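6-phosphogluconolactonase (Trypanosoma cruzi, PDB 6VYE) probably hydrolyses 6-phosphogluconolactone to 6-phosphogluconate, the second step of the oxidative pentose phosphate pathway. Local coordinates at residues I35-A38 / N43-L46; L77-G82 / Q101-D106; E84-A89 / N129-S134; K140-L145 / E157-D162; N234-D239 / V257-D262. All coordinates share one frame; numbering follows the deposited sequence.

Contact 1 (I35-A38 / N43-L46)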
# COMPACT_ATOMS: atom_id res chain seq x y z
N ILE A 35 10.08 2.34 -12.66
CA ILE A 35 8.92 3.25 -12.80
C ILE A 35 9.46 4.69 -12.68
O ILE A 35 9.03 5.55 -13.42
CB ILE A 35 7.83 2.93 -11.75
CG1 ILE A 35 7.18 1.56 -12.01
CG2 ILE A 35 6.80 4.05 -11.68
CD1 ILE A 35 6.35 1.07 -10.87
N ILE A 36 10.40 4.94 -11.77
CA ILE A 36 10.98 6.30 -11.57
C ILE A 36 11.64 6.72 -12.89
O ILE A 36 11.32 7.80 -13.41
CB ILE A 36 11.97 6.34 -10.40
CG1 ILE A 36 11.25 6.15 -9.06
CG2 ILE A 36 12.78 7.64 -10.44
CD1 ILE A 36 12.15 5.91 -7.89
N HIS A 37 12.51 5.88 -13.45
CA HIS A 37 13.31 6.24 -14.65
C HIS A 37 12.47 6.31 -15.93
O HIS A 37 12.96 6.93 -16.91
CB HIS A 37 14.47 5.28 -14.80
CG HIS A 37 15.47 5.47 -13.72
ND1 HIS A 37 15.76 6.73 -13.23
CD2 HIS A 37 16.26 4.59 -13.06
CE1 HIS A 37 16.68 6.63 -12.28
NE2 HIS A 37 16.98 5.32 -12.13
N ALA A 38 11.28 5.71 -15.95
CA ALA A 38 10.37 5.70 -17.12
C ALA A 38 9.67 7.06 -17.19
O ALA A 38 9.13 7.36 -18.24
CB ALA A 38 9.36 4.58 -17.01
N ASN A 43 8.20 15.40 -13.88
CA ASN A 43 7.02 14.83 -13.18
C ASN A 43 7.41 14.38 -11.78
O ASN A 43 6.49 14.12 -10.95
CB ASN A 43 6.40 13.63 -13.91
CG ASN A 43 5.92 13.99 -15.29
OD1 ASN A 43 5.37 15.05 -15.49
ND2 ASN A 43 6.23 13.16 -16.27
N TRP A 44 8.72 14.30 -11.52
CA TRP A 44 9.23 13.99 -10.16
C TRP A 44 8.88 15.17 -9.25
O TRP A 44 8.83 16.32 -9.69
CB TRP A 44 10.73 13.68 -10.16
CG TRP A 44 11.16 12.55 -11.03
CD1 TRP A 44 10.41 11.80 -11.90
CD2 TRP A 44 12.51 12.05 -11.13
NE1 TRP A 44 11.22 10.89 -12.53
CE2 TRP A 44 12.50 11.01 -12.08
CE3 TRP A 44 13.72 12.42 -10.53
CZ2 TRP A 44 13.66 10.32 -12.43
CZ3 TRP A 44 14.86 11.72 -10.86
CH2 TRP A 44 14.83 10.70 -11.81
N PRO A 45 8.64 14.93 -7.94
CA PRO A 45 8.68 13.60 -7.35
C PRO A 45 7.39 12.83 -7.65
O PRO A 45 6.31 13.41 -7.60
CB PRO A 45 8.78 13.85 -5.84
CG PRO A 45 8.14 15.21 -5.65
CD PRO A 45 8.39 15.98 -6.94
N LEU A 46 7.54 11.54 -7.93
CA LEU A 46 6.40 10.62 -8.10
C LEU A 46 5.86 10.25 -6.72
O LEU A 46 6.66 9.93 -5.79
CB LEU A 46 6.85 9.39 -8.89
CG LEU A 46 7.47 9.62 -10.27
CD1 LEU A 46 7.81 8.29 -10.88
CD2 LEU A 46 6.52 10.36 -11.20

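Contact 2 (L77-G82 / Q101-D106). Unlike the reference sequence in segment 101-106: R105 (reference His).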
# COMPACT_ATOMS: atom_id res chain seq x y z
N LEU A 77 10.96 10.72 -5.33
CA LEU A 77 9.75 10.15 -4.68
C LEU A 77 9.25 11.06 -3.56
O LEU A 77 10.06 11.60 -2.77
CB LEU A 77 10.02 8.74 -4.12
CG LEU A 77 10.12 7.60 -5.14
CD1 LEU A 77 10.40 6.26 -4.48
CD2 LEU A 77 8.90 7.48 -6.03
N ARG A 78 7.93 11.13 -3.46
CA ARG A 78 7.20 11.73 -2.33
C ARG A 78 6.46 10.57 -1.65
O ARG A 78 5.65 9.87 -2.30
CB ARG A 78 6.30 12.86 -2.82
CG ARG A 78 5.83 13.77 -1.71
CD ARG A 78 4.71 14.69 -2.22
NE ARG A 78 5.20 15.66 -3.21
CZ ARG A 78 5.90 16.76 -2.93
NH1 ARG A 78 6.24 17.07 -1.69
NH2 ARG A 78 6.30 17.54 -3.90
N PHE A 79 6.86 10.32 -0.41
CA PHE A 79 6.50 9.14 0.38
C PHE A 79 5.24 9.45 1.19
O PHE A 79 5.28 10.31 2.09
CB PHE A 79 7.68 8.72 1.26
CG PHE A 79 8.90 8.25 0.50
CD1 PHE A 79 9.00 6.93 0.09
CD2 PHE A 79 9.96 9.11 0.24
CE1 PHE A 79 10.10 6.49 -0.62
CE2 PHE A 79 11.08 8.67 -0.46
CZ PHE A 79 11.17 7.34 -0.83
N PHE A 80 4.18 8.72 0.89
CA PHE A 80 2.89 8.68 1.63
C PHE A 80 2.73 7.29 2.22
O PHE A 80 3.54 6.43 1.94
CB PHE A 80 1.75 8.97 0.66
CG PHE A 80 1.75 10.35 0.05
CD1 PHE A 80 2.56 10.65 -1.04
CD2 PHE A 80 0.91 11.34 0.53
CE1 PHE A 80 2.55 11.91 -1.62
CE2 PHE A 80 0.93 12.62 -0.02
CZ PHE A 80 1.76 12.90 -1.09
N PHE A 81 1.70 7.07 3.02
CA PHE A 81 1.42 5.77 3.66
C PHE A 81 0.07 5.28 3.17
O PHE A 81 -0.88 6.08 3.16
CB PHE A 81 1.52 5.89 5.17
CG PHE A 81 2.93 6.15 5.60
CD1 PHE A 81 3.77 5.10 5.92
CD2 PHE A 81 3.45 7.44 5.55
CE1 PHE A 81 5.09 5.34 6.27
CE2 PHE A 81 4.79 7.67 5.85
CZ PHE A 81 5.59 6.61 6.23
N GLY A 82 0.04 4.02 2.72
CA GLY A 82 -1.21 3.35 2.32
C GLY A 82 -2.08 3.11 3.53
O GLY A 82 -3.27 3.03 3.39
N GLN A 101 13.25 4.68 10.18
CA GLN A 101 14.52 4.04 10.62
C GLN A 101 15.26 3.51 9.38
O GLN A 101 16.49 3.65 9.31
CB GLN A 101 14.25 2.97 11.67
CG GLN A 101 13.83 3.55 13.01
CD GLN A 101 13.39 2.53 14.03
OE1 GLN A 101 13.46 2.77 15.23
NE2 GLN A 101 12.96 1.36 13.56
N ALA A 102 14.52 2.95 8.43
CA ALA A 102 15.07 2.18 7.29
C ALA A 102 15.55 3.11 6.17
O ALA A 102 16.50 2.72 5.44
CB ALA A 102 14.03 1.23 6.78
N LEU A 103 14.91 4.26 5.99
CA LEU A 103 15.05 5.11 4.77
C LEU A 103 14.74 6.59 5.05
O LEU A 103 15.54 7.42 4.67
CB LEU A 103 14.11 4.55 3.70
CG LEU A 103 13.94 5.39 2.44
CD1 LEU A 103 15.27 5.58 1.72
CD2 LEU A 103 12.91 4.75 1.53
N LEU A 104 13.58 6.93 5.64
CA LEU A 104 13.03 8.30 5.49
C LEU A 104 13.80 9.31 6.34
O LEU A 104 13.66 10.51 6.06
CB LEU A 104 11.54 8.30 5.81
CG LEU A 104 10.69 7.43 4.89
CD1 LEU A 104 9.21 7.58 5.24
CD2 LEU A 104 10.89 7.79 3.43
N ARG A 105 14.60 8.86 7.31
CA ARG A 105 15.44 9.74 8.15
C ARG A 105 16.39 10.55 7.25
O ARG A 105 16.72 11.65 7.61
CB ARG A 105 16.20 8.93 9.21
CG ARG A 105 17.13 7.84 8.67
CD ARG A 105 17.67 6.95 9.79
NE ARG A 105 18.21 5.69 9.28
CZ ARG A 105 19.44 5.52 8.79
NH1 ARG A 105 20.31 6.52 8.80
NH2 ARG A 105 19.82 4.35 8.31
N ASP A 106 16.74 10.05 6.07
CA ASP A 106 17.66 10.73 5.13
C ASP A 106 16.95 11.33 3.90
O ASP A 106 17.65 11.67 2.94
CB ASP A 106 18.72 9.74 4.68
CG ASP A 106 19.77 9.50 5.76
OD1 ASP A 106 20.14 8.34 6.01
OD2 ASP A 106 20.16 10.48 6.37

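Contact 3 (E84-A89 / N129-S134). With PO4 (phosphate ion), chain D.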
# COMPACT_ATOMS: atom_id res chain seq x y z
N GLU A 84 -1.73 3.48 8.26
CA GLU A 84 -1.00 3.81 9.50
C GLU A 84 -1.85 3.37 10.68
O GLU A 84 -3.07 3.61 10.65
CB GLU A 84 -0.72 5.31 9.58
CG GLU A 84 0.16 5.67 10.77
CD GLU A 84 1.49 4.90 10.80
OE1 GLU A 84 1.48 3.68 11.19
OE2 GLU A 84 2.51 5.50 10.41
N ARG A 85 -1.20 2.80 11.69
CA ARG A 85 -1.78 2.48 13.02
C ARG A 85 -1.86 3.77 13.82
O ARG A 85 -0.88 4.53 13.78
CB ARG A 85 -0.93 1.43 13.72
CG ARG A 85 -1.04 0.06 13.08
CD ARG A 85 -0.23 -0.06 11.80
NE ARG A 85 -0.07 -1.46 11.43
CZ ARG A 85 0.77 -2.32 12.02
NH1 ARG A 85 1.57 -1.94 13.00
NH2 ARG A 85 0.79 -3.56 11.61
N LEU A 86 -2.99 4.03 14.46
CA LEU A 86 -3.17 5.19 15.36
C LEU A 86 -2.53 4.83 16.70
O LEU A 86 -3.24 4.49 17.67
CB LEU A 86 -4.64 5.57 15.43
CG LEU A 86 -5.10 6.27 14.15
CD1 LEU A 86 -6.61 6.21 13.93
CD2 LEU A 86 -4.60 7.71 14.15
N VAL A 87 -1.20 4.81 16.67
CA VAL A 87 -0.28 4.66 17.82
C VAL A 87 0.74 5.79 17.70
O VAL A 87 0.80 6.48 16.67
CB VAL A 87 0.38 3.27 17.82
CG1 VAL A 87 -0.65 2.15 17.99
CG2 VAL A 87 1.21 3.02 16.58
N PRO A 88 1.52 6.10 18.75
CA PRO A 88 2.49 7.19 18.66
C PRO A 88 3.43 6.97 17.46
O PRO A 88 3.71 5.86 17.12
CB PRO A 88 3.18 7.13 20.03
CG PRO A 88 2.09 6.59 20.92
CD PRO A 88 1.46 5.50 20.09
N ALA A 89 3.86 8.06 16.84
CA ALA A 89 4.76 8.11 15.67
C ALA A 89 6.10 7.41 15.95
O ALA A 89 6.75 7.01 14.97
CB ALA A 89 4.96 9.54 15.25
N ASN A 129 -14.30 7.77 15.76
CA ASN A 129 -14.45 9.20 15.38
C ASN A 129 -13.08 9.88 15.31
O ASN A 129 -12.95 10.79 14.47
CB ASN A 129 -15.37 9.99 16.33
CG ASN A 129 -15.78 11.31 15.72
OD1 ASN A 129 -16.50 11.34 14.71
ND2 ASN A 129 -15.31 12.41 16.28
N ASP A 130 -12.13 9.45 16.14
CA ASP A 130 -10.71 9.90 16.12
C ASP A 130 -10.05 9.45 14.81
O ASP A 130 -9.39 10.28 14.17
CB ASP A 130 -9.90 9.30 17.27
CG ASP A 130 -10.37 9.74 18.65
OD1 ASP A 130 -10.40 10.95 18.89
OD2 ASP A 130 -10.72 8.86 19.45
N ALA A 131 -10.20 8.17 14.46
CA ALA A 131 -9.68 7.58 13.21
C ALA A 131 -10.27 8.35 12.02
O ALA A 131 -9.51 8.69 11.10
CB ALA A 131 -10.02 6.11 13.17
N VAL A 132 -11.58 8.59 12.03
CA VAL A 132 -12.26 9.25 10.88
C VAL A 132 -11.72 10.69 10.72
O VAL A 132 -11.52 11.10 9.57
CB VAL A 132 -13.79 9.19 11.03
CG1 VAL A 132 -14.49 10.12 10.05
CG2 VAL A 132 -14.32 7.78 10.85
N LYS A 133 -11.45 11.43 11.80
CA LYS A 133 -10.94 12.83 11.69
C LYS A 133 -9.50 12.80 11.16
O LYS A 133 -9.13 13.70 10.39
CB LYS A 133 -11.07 13.57 13.03
CG LYS A 133 -12.49 14.02 13.36
CD LYS A 133 -12.73 14.44 14.79
CE LYS A 133 -11.84 15.58 15.21
NZ LYS A 133 -12.20 16.04 16.57
N SER A 134 -8.72 11.80 11.55
CA SER A 134 -7.34 11.58 11.05
C SER A 134 -7.35 11.23 9.55
O SER A 134 -6.53 11.79 8.80
CB SER A 134 -6.67 10.54 11.89
OG SER A 134 -5.32 10.39 11.47
P PO4 D . -1.75 -5.67 9.45
O1 PO4 D . -2.54 -4.73 8.49
O2 PO4 D . -0.38 -5.91 8.90
O3 PO4 D . -2.42 -7.02 9.57
O4 PO4 D . -1.72 -5.02 10.83

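Contact 4 (K140-L145 / E157-D162)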
# COMPACT_ATOMS: atom_id res chain seq x y z
N LYS A 140 -7.05 15.55 3.01
CA LYS A 140 -6.84 16.99 2.65
C LYS A 140 -5.36 17.19 2.31
O LYS A 140 -5.05 17.87 1.34
CB LYS A 140 -7.29 17.92 3.77
CG LYS A 140 -8.78 17.90 4.10
CD LYS A 140 -9.07 18.51 5.50
CE LYS A 140 -10.30 17.96 6.22
NZ LYS A 140 -10.03 17.64 7.65
N LYS A 141 -4.46 16.56 3.06
CA LYS A 141 -3.00 16.67 2.85
C LYS A 141 -2.67 16.10 1.46
O LYS A 141 -2.02 16.80 0.69
CB LYS A 141 -2.30 15.96 4.01
CG LYS A 141 -0.85 16.36 4.24
CD LYS A 141 -0.17 15.61 5.35
CE LYS A 141 -0.30 16.25 6.71
NZ LYS A 141 0.10 15.29 7.76
N ILE A 142 -3.16 14.90 1.13
CA ILE A 142 -2.89 14.24 -0.17
C ILE A 142 -3.43 15.13 -1.30
O ILE A 142 -2.74 15.25 -2.32
CB ILE A 142 -3.50 12.82 -0.24
CG1 ILE A 142 -2.93 11.86 0.81
CG2 ILE A 142 -3.32 12.26 -1.66
CD1 ILE A 142 -3.66 10.52 0.89
N ALA A 143 -4.64 15.69 -1.14
CA ALA A 143 -5.31 16.52 -2.17
C ALA A 143 -4.46 17.77 -2.45
O ALA A 143 -4.23 18.10 -3.63
CB ALA A 143 -6.72 16.87 -1.74
N LEU A 144 -3.91 18.37 -1.39
CA LEU A 144 -3.07 19.58 -1.52
C LEU A 144 -1.78 19.24 -2.28
O LEU A 144 -1.37 20.03 -3.15
CB LEU A 144 -2.73 20.13 -0.14
CG LEU A 144 -1.82 21.35 -0.18
CD1 LEU A 144 -2.58 22.56 -0.75
CD2 LEU A 144 -1.28 21.68 1.20
N LEU A 145 -1.13 18.12 -1.95
CA LEU A 145 0.22 17.83 -2.47
C LEU A 145 0.11 17.28 -3.89
O LEU A 145 1.07 17.51 -4.68
CB LEU A 145 0.94 16.81 -1.56
CG LEU A 145 1.39 17.38 -0.22
CD1 LEU A 145 1.80 16.28 0.74
CD2 LEU A 145 2.52 18.39 -0.40
N GLU A 157 -13.71 13.29 -6.39
CA GLU A 157 -12.38 13.65 -6.94
C GLU A 157 -11.32 12.88 -6.14
O GLU A 157 -11.30 12.91 -4.91
CB GLU A 157 -12.19 15.16 -6.95
CG GLU A 157 -11.94 15.70 -8.33
CD GLU A 157 -12.19 17.18 -8.52
OE1 GLU A 157 -13.36 17.59 -8.40
OE2 GLU A 157 -11.22 17.90 -8.81
N ILE A 158 -10.48 12.17 -6.85
CA ILE A 158 -9.55 11.18 -6.25
C ILE A 158 -8.15 11.64 -6.64
O ILE A 158 -7.91 12.09 -7.76
CB ILE A 158 -9.94 9.76 -6.72
CG1 ILE A 158 -11.37 9.41 -6.28
CG2 ILE A 158 -8.97 8.70 -6.22
CD1 ILE A 158 -11.55 9.35 -4.78
N PRO A 159 -7.20 11.61 -5.69
CA PRO A 159 -5.79 11.75 -6.03
C PRO A 159 -5.37 10.49 -6.80
O PRO A 159 -5.90 9.43 -6.57
CB PRO A 159 -5.10 11.91 -4.68
CG PRO A 159 -6.00 11.16 -3.73
CD PRO A 159 -7.41 11.34 -4.26
N VAL A 160 -4.46 10.67 -7.74
CA VAL A 160 -3.94 9.59 -8.60
C VAL A 160 -2.50 9.38 -8.17
O VAL A 160 -1.68 10.25 -8.42
CB VAL A 160 -4.10 9.92 -10.10
CG1 VAL A 160 -3.41 8.91 -11.00
CG2 VAL A 160 -5.58 10.00 -10.46
N PHE A 161 -2.26 8.33 -7.40
CA PHE A 161 -0.89 7.91 -6.96
C PHE A 161 -0.14 7.33 -8.16
O PHE A 161 -0.74 6.68 -9.02
CB PHE A 161 -0.99 6.95 -5.79
CG PHE A 161 -1.15 7.62 -4.45
CD1 PHE A 161 -0.06 8.05 -3.74
CD2 PHE A 161 -2.41 7.83 -3.90
CE1 PHE A 161 -0.21 8.60 -2.48
CE2 PHE A 161 -2.56 8.40 -2.66
CZ PHE A 161 -1.47 8.85 -1.98
N ASP A 162 1.14 7.67 -8.27
CA ASP A 162 2.04 7.04 -9.25
C ASP A 162 2.28 5.57 -8.84
O ASP A 162 2.16 4.70 -9.71
CB ASP A 162 3.36 7.82 -9.32
CG ASP A 162 3.20 9.18 -9.93
OD1 ASP A 162 2.68 9.25 -11.10
OD2 ASP A 162 3.49 10.17 -9.22

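Contact 5 (N234-D239 / V257-D262)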
# COMPACT_ATOMS: atom_id res chain seq x y z
N ASN A 234 -5.18 -17.13 -4.55
CA ASN A 234 -5.99 -17.83 -5.57
C ASN A 234 -7.37 -17.13 -5.68
O ASN A 234 -7.93 -17.09 -6.77
CB ASN A 234 -6.03 -19.33 -5.27
CG ASN A 234 -4.68 -20.04 -5.38
OD1 ASN A 234 -3.75 -19.58 -6.06
ND2 ASN A 234 -4.53 -21.17 -4.71
N GLY A 235 -7.92 -16.58 -4.60
CA GLY A 235 -9.24 -15.94 -4.62
C GLY A 235 -9.20 -14.58 -5.29
O GLY A 235 -10.28 -14.13 -5.64
N ILE A 236 -8.02 -13.97 -5.48
CA ILE A 236 -7.85 -12.74 -6.31
C ILE A 236 -7.72 -13.16 -7.78
O ILE A 236 -8.37 -12.54 -8.67
CB ILE A 236 -6.66 -11.86 -5.89
CG1 ILE A 236 -6.66 -11.54 -4.40
CG2 ILE A 236 -6.63 -10.58 -6.70
CD1 ILE A 236 -5.36 -10.97 -3.92
N ILE A 237 -6.85 -14.14 -8.04
CA ILE A 237 -6.34 -14.46 -9.41
C ILE A 237 -7.35 -15.32 -10.18
O ILE A 237 -7.57 -15.00 -11.33
CB ILE A 237 -4.94 -15.12 -9.32
CG1 ILE A 237 -3.88 -14.07 -8.99
CG2 ILE A 237 -4.59 -15.86 -10.61
CD1 ILE A 237 -2.52 -14.65 -8.69
N ALA A 238 -7.91 -16.38 -9.57
CA ALA A 238 -8.93 -17.26 -10.20
C ALA A 238 -10.17 -16.44 -10.59
O ALA A 238 -10.59 -15.53 -9.83
CB ALA A 238 -9.29 -18.39 -9.27
N ASP A 239 -10.74 -16.71 -11.76
CA ASP A 239 -11.84 -15.89 -12.34
C ASP A 239 -13.12 -16.21 -11.58
O ASP A 239 -13.86 -15.27 -11.18
CB ASP A 239 -11.92 -16.12 -13.85
CG ASP A 239 -10.67 -15.65 -14.61
OD1 ASP A 239 -9.95 -14.75 -14.12
OD2 ASP A 239 -10.45 -16.17 -15.73
N VAL A 257 -0.37 -3.39 -12.95
CA VAL A 257 -0.38 -4.23 -11.72
C VAL A 257 0.73 -5.26 -11.81
O VAL A 257 0.75 -6.01 -12.78
CB VAL A 257 -1.75 -4.92 -11.50
CG1 VAL A 257 -1.73 -5.82 -10.27
CG2 VAL A 257 -2.84 -3.89 -11.35
N THR A 258 1.58 -5.32 -10.79
CA THR A 258 2.66 -6.33 -10.64
C THR A 258 2.46 -7.06 -9.32
O THR A 258 2.39 -6.37 -8.31
CB THR A 258 4.06 -5.71 -10.68
OG1 THR A 258 4.10 -4.87 -11.83
CG2 THR A 258 5.18 -6.73 -10.79
N PHE A 259 2.32 -8.39 -9.38
CA PHE A 259 2.35 -9.31 -8.21
C PHE A 259 3.75 -9.93 -8.15
O PHE A 259 4.22 -10.52 -9.15
CB PHE A 259 1.26 -10.39 -8.31
CG PHE A 259 -0.16 -9.96 -8.05
CD1 PHE A 259 -1.15 -10.92 -7.89
CD2 PHE A 259 -0.54 -8.63 -8.06
CE1 PHE A 259 -2.47 -10.56 -7.68
CE2 PHE A 259 -1.86 -8.27 -7.82
CZ PHE A 259 -2.82 -9.23 -7.62
N ILE A 260 4.43 -9.74 -7.02
CA ILE A 260 5.78 -10.28 -6.77
C ILE A 260 5.61 -11.35 -5.69
O ILE A 260 5.17 -11.03 -4.57
CB ILE A 260 6.77 -9.14 -6.42
CG1 ILE A 260 6.71 -8.01 -7.45
CG2 ILE A 260 8.19 -9.66 -6.22
CD1 ILE A 260 7.71 -6.88 -7.19
N LEU A 261 5.86 -12.60 -6.05
CA LEU A 261 5.53 -13.80 -5.25
C LEU A 261 6.79 -14.64 -4.97
O LEU A 261 7.75 -14.60 -5.78
CB LEU A 261 4.52 -14.62 -6.05
CG LEU A 261 3.32 -13.85 -6.58
CD1 LEU A 261 2.41 -14.78 -7.36
CD2 LEU A 261 2.55 -13.22 -5.43
N ASP A 262 6.74 -15.44 -3.90
CA ASP A 262 7.70 -16.55 -3.67
C ASP A 262 7.12 -17.80 -4.34
O ASP A 262 5.95 -17.76 -4.79
CB ASP A 262 8.03 -16.70 -2.18
CG ASP A 262 6.98 -17.41 -1.33
OD1 ASP A 262 5.77 -17.33 -1.67
OD2 ASP A 262 7.38 -18.04 -0.34

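Contact 1 (I35-A38 / N43-L46)
The indole of W44 and the side chain of I36 meet at about a right angle where the chain after helix 24-38 turns back into strand 46-50, in the helix-to-strand connection of a Rossmann-like alpha/beta fold. With chi1 at -68°, I36 keeps CG1 beside its backbone N and sets CG2 anti to that N; this methyl therefore lies over one face of the indole, displaced toward the rim, with CG2 3.5 Å from W44 CZ2. A beta-branched residue suits the place because its second branch, CG1, remains available for L46, whose CD1 is 4.4 Å away. L46 sends that same methyl against the helix backbone, CD1 lying 3.8 Å from the CA of I36. W44 also packs on L70 of helix 68-73, and a weak hydrogen bond runs from its NE1 to the carbonyl of S39. Tryptophan fits this partly exposed position by joining a broad apolar surface to a single N-H that can serve carbonyls near the helix end. The carbonyl oxygen of I36 sits at the indole edge, near the ring plane, and takes a weak, bent hydrogen bond from W44 NE1 at 3.2 Å, with an N-H...O angle of 130°.

Contact 2 (L77-G82 / Q101-D106)
A leucine methyl covers an aromatic face here: L104 CD2 sits over the ring of F79 in a CH-pi contact, 3.7 Å from the ring centroid and 19° off the normal. The methyl is displaced toward the CG-CD2 side of the ring, and F79 CG and CD2 are its nearest atoms. The opposite face of F79 is covered from within its own strand by L77 CB, which sandwiches the phenyl between two aliphatic groups. L103 adds a second bump farther out along the ring, where its CD2 lies 3.9 Å from F79 CZ. The fork of L104 straddles two aromatic residues: while CD2 rests on F79, CD1 reaches the far end of F81, 3.9 Å from its CZ. In this Rossmann-like alpha/beta fold the contact lays the C-terminal part of helix 95-104 on strand 77-85 of the central sheet. F79 and F81, two residues apart, both serve this face, whereas F80 between them points away and packs on helix 128-146. Branched leucine suits the helix because each branch can meet a different ring. L103, in a wider pi-type turn, sets CG anti to its backbone N (chi1 171°), which carries CD2 to the CZ-CE1 end of F79.

Contact 3 (E84-A89 / N129-S134)
A chi1 of -74° puts CG of L86 anti to its carbonyl carbon, and an extended chi2 of 159° then carries the two methyls to helix 128-146, where CD1 meets A131 and CD2 meets S134. The fit at A131 is tight: L86 CD1 is 3.4 Å from A131 CA and 3.5 Å from A131 CB, closer than carbons usually pack. Alanine suits the position because its single methyl lets leucine come down onto the helix backbone. About one turn farther along, L86 CD2 lies 3.9 Å from S134 OG. That hydroxyl is buried, and its hydrogen bond goes to the carbonyl of D116, so a small polar residue can be accommodated beside an apolar neighbour. L86 is the centre of an inverse gamma turn, which bends the chain as it leaves strand 77-85. Just before it, E84 OE1 accepts the backbone N-H of R85 on its anti lone pair. The side chain of R85 is bent at chi2 (78°) and ends at a phosphate ion, probably from the crystallisation liquor, R85 NH2 donating to phosphate O4 at 3.0 Å. R85 NH1 is held by the carbonyl of E93, and R206 and H173 also hydrogen-bond the ion. Such a basic anion pocket at the end of a sheet strand is consistent with the phosphate-binding site expected in a 6-phosphogluconolactonase.

Contact 4 (K140-L145 / E157-D162)
I142 stands at about a right angle to both P159 and F161; its CG2 meets both residues, while CD1 adds a second contact with F161. CG2 is directed at the pyrrolidine ring of P159, 3.5 Å from CB and 3.6 Å from CG, so that one methyl rests against the CB-CG side of the proline. The same methyl lies 3.9 Å from F161 CZ, obliquely to the phenyl ring, and thereby touches both P159 and F161. CD1, at the end of the other branch, comes to the phenyl in its plane, at the edge, 4.0 Å from F161 CZ. A chi1 of -62° in I142 sets the two branches for these contacts, placing CG2 anti to the backbone N and CG1 beside it. F161 leaves its backbone across the line to the helix, yet its ring is long enough for the outer edge to reach I142. A beta-branched isoleucine suits the helix because it offers two separate methyls from one position, while proline gives an apolar surface and has no backbone N-H to satisfy. F161 also makes an edge-to-face contact with F80 of strand 77-85, and F80 in turn packs on I142, which ties the three side chains together. In this Rossmann-like alpha/beta fold, helix 128-146 lies against the connection that leads into central strand 163-167.

Contact 5 (N234-D239 / V257-D262)
The last turn of helix 230-237 faces strand 256-262 at some distance, the closest CA atoms, those of I237 and F259, being 10.2 Å apart, and no hydrogen bond joins the two segments. One phenyl ring spans the gap. F259 extends from the strand toward the helix, its CG beside the backbone N and anti to the carbonyl carbon (chi1 -74°), and two consecutive isoleucines receive the outer part of its ring. I236 brings CG2 to the ring edge, near the plane, 4.1 Å from F259 CZ. I237 runs past the ring in the opposite direction: its CG1 is 4.0 Å from F259 CE1, approaching obliquely, and its CD1 is 4.1 Å from F259 CD1. The isoleucines thus meet different parts of the rim, I236 at the far end and I237 along one flank. Phenylalanine suits the strand because its long, flat side chain bridges the gap between the two backbones, and isoleucines on the helix provide branched methyls to meet it. A238 is the first residue to leave helical geometry. The contact lies within the beta-alpha-beta unit of strand 219-224, helix 230-237 and strand 256-262. F259 also packs on L222 of the adjacent strand, while I260 packs on helix 24-38, so strand 256-262 lies between helix 230-237 and helix 24-38.

In the fold
Strand 77-85 connects four of the contacts: contacts 2 and 3 lie on it, contact 1 reaches it through the backbone bond from L46 to R78, and contact 4 through F161 and I142, which pack on F80. Contacts 3 and 4 also share helix 128-146. Contact 5 lies toward the other end of the central sheet, its centre about 26 Å from that of contact 2. Contacts 2, 3 and 4 join wholly buried residues; contact 1 reaches the surface through H37 and W44, and contact 5 through the partly exposed I237. The chemistry follows: contacts 2, 4 and 5 pair aliphatic groups with phenyl rings, contact 1 adds a weak indole hydrogen bond, and contact 3 combines tight aliphatic packing with a neighbouring phosphate.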